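Local coordinates for protein O-methyltransferase (Burkholderia thailandensis, PDB 3MCZ) that probably transfers a methyl group from S-adenosyl-L-methionine to a hydroxyl oxygen of a small-molecule acceptor, working as a dimer like its O-methyltransferase relatives, at residues Lys136-Ala139 against Phe140-Glu143; Tyr260-Ala263 against Arg264-Arg267. All coordinates share one frame; numbering follows the deposited sequence.

Contact 1 (Lys136-Ala139 against Phe140-Glu143); sequences KPLA and FQQE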
# COMPACT_ATOMS: atom_id res chain seq x y z
N LYS A 136 13.22 -15.82 -17.61
CA LYS A 136 12.36 -16.98 -17.37
C LYS A 136 11.37 -16.72 -16.22
O LYS A 136 11.62 -15.88 -15.35
CB LYS A 136 13.23 -18.20 -17.00
CG LYS A 136 14.15 -18.66 -18.15
CD LYS A 136 14.96 -19.92 -17.76
CE LYS A 136 15.99 -19.63 -16.66
NZ LYS A 136 16.12 -20.78 -15.66
N PRO A 137 10.26 -17.47 -16.19
CA PRO A 137 9.29 -17.27 -15.13
C PRO A 137 9.93 -17.60 -13.79
O PRO A 137 10.75 -18.51 -13.71
CB PRO A 137 8.16 -18.29 -15.45
CG PRO A 137 8.45 -18.83 -16.78
CD PRO A 137 9.93 -18.64 -17.04
N LEU A 138 9.58 -16.85 -12.77
CA LEU A 138 10.11 -17.08 -11.43
C LEU A 138 9.13 -17.93 -10.64
O LEU A 138 7.94 -18.03 -10.98
CB LEU A 138 10.38 -15.75 -10.74
CG LEU A 138 11.57 -14.97 -11.36
CD1 LEU A 138 11.92 -13.76 -10.53
CD2 LEU A 138 12.83 -15.84 -11.48
N ALA A 139 9.64 -18.55 -9.60
CA ALA A 139 8.86 -19.56 -8.86
C ALA A 139 7.53 -19.04 -8.28
O ALA A 139 6.60 -19.82 -8.13
CB ALA A 139 9.73 -20.24 -7.79
N PHE A 140 7.42 -17.73 -8.03
CA PHE A 140 6.19 -17.11 -7.47
C PHE A 140 5.15 -16.54 -8.48
O PHE A 140 4.02 -16.19 -8.12
CB PHE A 140 6.59 -16.03 -6.44
CG PHE A 140 7.54 -14.97 -6.98
CD1 PHE A 140 7.05 -13.91 -7.70
CD2 PHE A 140 8.90 -15.06 -6.77
CE1 PHE A 140 7.92 -12.92 -8.20
CE2 PHE A 140 9.78 -14.09 -7.26
CZ PHE A 140 9.28 -13.03 -7.97
N GLN A 141 5.50 -16.49 -9.77
CA GLN A 141 4.59 -15.98 -10.77
C GLN A 141 3.49 -17.00 -11.14
O GLN A 141 3.60 -18.20 -10.82
CB GLN A 141 5.39 -15.54 -12.02
CG GLN A 141 6.36 -14.38 -11.70
CD GLN A 141 7.13 -13.87 -12.91
OE1 GLN A 141 8.03 -14.57 -13.42
NE2 GLN A 141 6.79 -12.65 -13.37
N GLN A 142 2.43 -16.52 -11.79
CA GLN A 142 1.18 -17.30 -11.92
C GLN A 142 1.32 -18.63 -12.65
O GLN A 142 0.71 -19.64 -12.25
CB GLN A 142 0.09 -16.44 -12.62
CG GLN A 142 -0.40 -15.33 -11.71
CD GLN A 142 -1.54 -14.50 -12.31
OE1 GLN A 142 -1.76 -14.50 -13.53
NE2 GLN A 142 -2.28 -13.80 -11.44
N GLU A 143 2.13 -18.64 -13.70
CA GLU A 143 2.35 -19.86 -14.46
C GLU A 143 3.02 -20.96 -13.61
O GLU A 143 2.80 -22.15 -13.88
CB GLU A 143 3.08 -19.59 -15.80
CG GLU A 143 4.44 -18.87 -15.71
CD GLU A 143 4.34 -17.35 -15.78
OE1 GLU A 143 3.44 -16.79 -15.11
OE2 GLU A 143 5.16 -16.71 -16.51
O HOH W 1 10.31 -13.45 -14.61
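Leu138 lies alongside the Phe140 ring, both side chains pointing the same way, and this pair is the apolar, closely fitted part of the contact. The CB of Leu138 sits over one face of the ring, 4.2 Å from its centroid and displaced toward the rim, a CH-pi contact. Leu138 CD1 then reaches the far end of the ring, 3.7 Å from Phe140 CZ. The ring can double back over Leu138 because Phe140 CG stands between its own backbone N and carbonyl carbon (chi1 55°). Ile131 of helix 128-132 touches both side chains, consistent with apolar residues at both places.

The backbone that carries this pair reverses in a type I beta turn from Leu138 to Gln141, closed by a bond from Gln141 N to Leu138 O of 3.1 Å. Ala139 points outward at the exposed corner of the turn, and Pro137 restricts the backbone leading into it. Gln141, the N-cap of helix 142-145, binds the turn a second time: its extended side chain brings OE1 to Leu138 N at 2.8 Å, nearly straight (167°), in the carbonyl plane and on a lone pair. A glutamine fits here because the two atoms of its amide do different work, the oxygen taking the loop N-H while NE2 donates to Val309 O, and together these bonds should fix the amide's rotation. A water lies within bonding distance of both Gln141 OE1 (2.8 Å) and Lys136 O.

The exposed pair of Pro137 and Glu143 forms the looser, solvent side. Glu143 crosses Pro137 at about a right angle, OE2 coming 3.6 Å from Pro137 CB, while its carboxylate is held by Thr311 OG1 and Asn312 N.

Contact 2 (Tyr260-Ala263 against Arg264-Arg267); sequences YFDA and REAR
With chi1 at 74°, Asp262 sets CG between its own backbone N and carbonyl carbon, and a small chi2 (17°) then aims OD1 at the N-H of Glu265 in the first turn of helix 263-275; Glu265, its chain extended beyond CG (chi2 168°), reaches back from that turn to Asp262 N. The two make a capping box, with Asp262 as N-cap. Glu265 N donates to Asp262 OD1 at 2.8 Å, nearly straight and almost in line with the C-O bond, and in return Asp262 N donates to Glu265 OE1 at 3.1 Å, meeting it on the anti side and somewhat out of the carboxylate plane. Aspartate suits an N-cap because its short side chain can replace the carbonyl that a first-turn N-H lacks, and glutamate is long enough to return the bond.

This brings two acids together, their side chains crossing at about a right angle, with Asp262 OD1 3.6 Å from Glu265 OE1. The helix N-terminus probably offsets that repulsion, and His313 ND1 is hydrogen-bonded to Glu265 OE1. A water donating to both Tyr260 O and Glu265 OE1 adds another bond to the same oxygen.

Phe261 packs on the first turn through its CB, which lies 3.8 Å from Glu265 CB and 4.0 Å from Ala266 CB, where the small alanine allows close approach, while the carboxylate oxygen OE1 of Glu265 lies at the ring edge. Regular helical bonding starts as Ala266 N meets Asp262 O at 2.8 Å, followed by Arg267 N to Ala263 O. Arg264, salt-bridged to Glu268, is linked to the Asp262 carboxylate by a water that donates to OD2 at 2.6 Å and accepts from Arg264 NH2.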
# COMPACT_ATOMS: atom_id res chain seq x y z
N TYR A 260 -0.93 -11.31 -21.45
CA TYR A 260 -0.10 -12.45 -21.08
C TYR A 260 0.98 -12.77 -22.10
O TYR A 260 1.84 -13.61 -21.85
CB TYR A 260 -0.96 -13.71 -20.89
CG TYR A 260 -1.77 -13.64 -19.63
CD1 TYR A 260 -1.21 -13.96 -18.41
CD2 TYR A 260 -3.11 -13.24 -19.66
CE1 TYR A 260 -1.95 -13.89 -17.25
CE2 TYR A 260 -3.85 -13.15 -18.53
CZ TYR A 260 -3.29 -13.49 -17.33
OH TYR A 260 -4.04 -13.41 -16.19
N PHE A 261 0.95 -12.09 -23.25
CA PHE A 261 1.82 -12.40 -24.36
C PHE A 261 2.81 -11.27 -24.60
O PHE A 261 2.45 -10.11 -24.42
CB PHE A 261 0.97 -12.65 -25.59
CG PHE A 261 0.03 -13.80 -25.45
CD1 PHE A 261 0.52 -15.11 -25.36
CD2 PHE A 261 -1.33 -13.59 -25.31
CE1 PHE A 261 -0.37 -16.20 -25.20
CE2 PHE A 261 -2.21 -14.67 -25.15
CZ PHE A 261 -1.72 -15.98 -25.10
N ASP A 262 4.06 -11.60 -24.99
CA ASP A 262 4.93 -10.56 -25.58
C ASP A 262 4.39 -10.11 -26.95
O ASP A 262 3.49 -10.71 -27.50
CB ASP A 262 6.42 -10.96 -25.62
CG ASP A 262 6.78 -12.00 -26.66
OD1 ASP A 262 6.04 -12.26 -27.63
OD2 ASP A 262 7.89 -12.55 -26.52
N ALA A 263 4.96 -9.06 -27.51
CA ALA A 263 4.40 -8.50 -28.76
C ALA A 263 4.41 -9.50 -29.92
O ALA A 263 3.50 -9.55 -30.72
CB ALA A 263 5.13 -7.15 -29.17
N ARG A 264 5.46 -10.29 -30.03
CA ARG A 264 5.53 -11.27 -31.10
C ARG A 264 4.40 -12.29 -30.94
O ARG A 264 3.71 -12.63 -31.90
CB ARG A 264 6.87 -11.99 -31.04
CG ARG A 264 6.98 -13.10 -32.00
CD ARG A 264 8.22 -14.03 -31.78
NE ARG A 264 7.81 -15.36 -32.15
CZ ARG A 264 7.31 -16.27 -31.32
NH1 ARG A 264 6.95 -17.45 -31.80
NH2 ARG A 264 7.19 -16.03 -30.02
N GLU A 265 4.28 -12.79 -29.73
CA GLU A 265 3.25 -13.77 -29.42
C GLU A 265 1.86 -13.20 -29.65
O GLU A 265 1.01 -13.86 -30.24
CB GLU A 265 3.41 -14.27 -28.00
CG GLU A 265 4.58 -15.18 -27.80
CD GLU A 265 4.87 -15.43 -26.30
OE1 GLU A 265 4.46 -14.62 -25.44
OE2 GLU A 265 5.51 -16.43 -25.99
N ALA A 266 1.63 -11.98 -29.18
CA ALA A 266 0.33 -11.33 -29.29
C ALA A 266 -0.06 -11.15 -30.76
O ALA A 266 -1.22 -11.36 -31.15
CB ALA A 266 0.36 -9.98 -28.52
N ARG A 267 0.92 -10.81 -31.61
CA ARG A 267 0.63 -10.68 -33.06
C ARG A 267 0.21 -12.02 -33.65
O ARG A 267 -0.72 -12.08 -34.41
CB ARG A 267 1.84 -10.09 -33.81
CG ARG A 267 1.64 -9.96 -35.31
CD ARG A 267 2.89 -9.45 -36.00
NE ARG A 267 3.10 -8.02 -35.78
CZ ARG A 267 2.45 -7.06 -36.44
NH1 ARG A 267 1.51 -7.35 -37.34
NH2 ARG A 267 2.71 -5.79 -36.17
O HOH W 2 3.23 -15.65 -23.39
O HOH W 3 8.57 -14.31 -28.36
O HOH W 4 4.93 -8.18 -33.07

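Both contacts lie at the surface, and each shapes the entry into a helix: contact 1 leads into helix 142-145 and contact 2 into helix 263-275, the helix that follows strand 251-255 of the Rossmann-like sheet. Their centres are about 17 Å apart, and they meet where Gln142 packs against Tyr260. The loop after helix 298-310 serves both, Thr311 and Asn312 binding contact 1 and His313 contact 2. The chemistry differs with place. In contact 1 a neutral amide supports a turn whose apolar pair packs on helix 128-132, whereas contact 2 uses paired carboxylates at a helix N-terminus, with water and, through one water, Arg264 beside them.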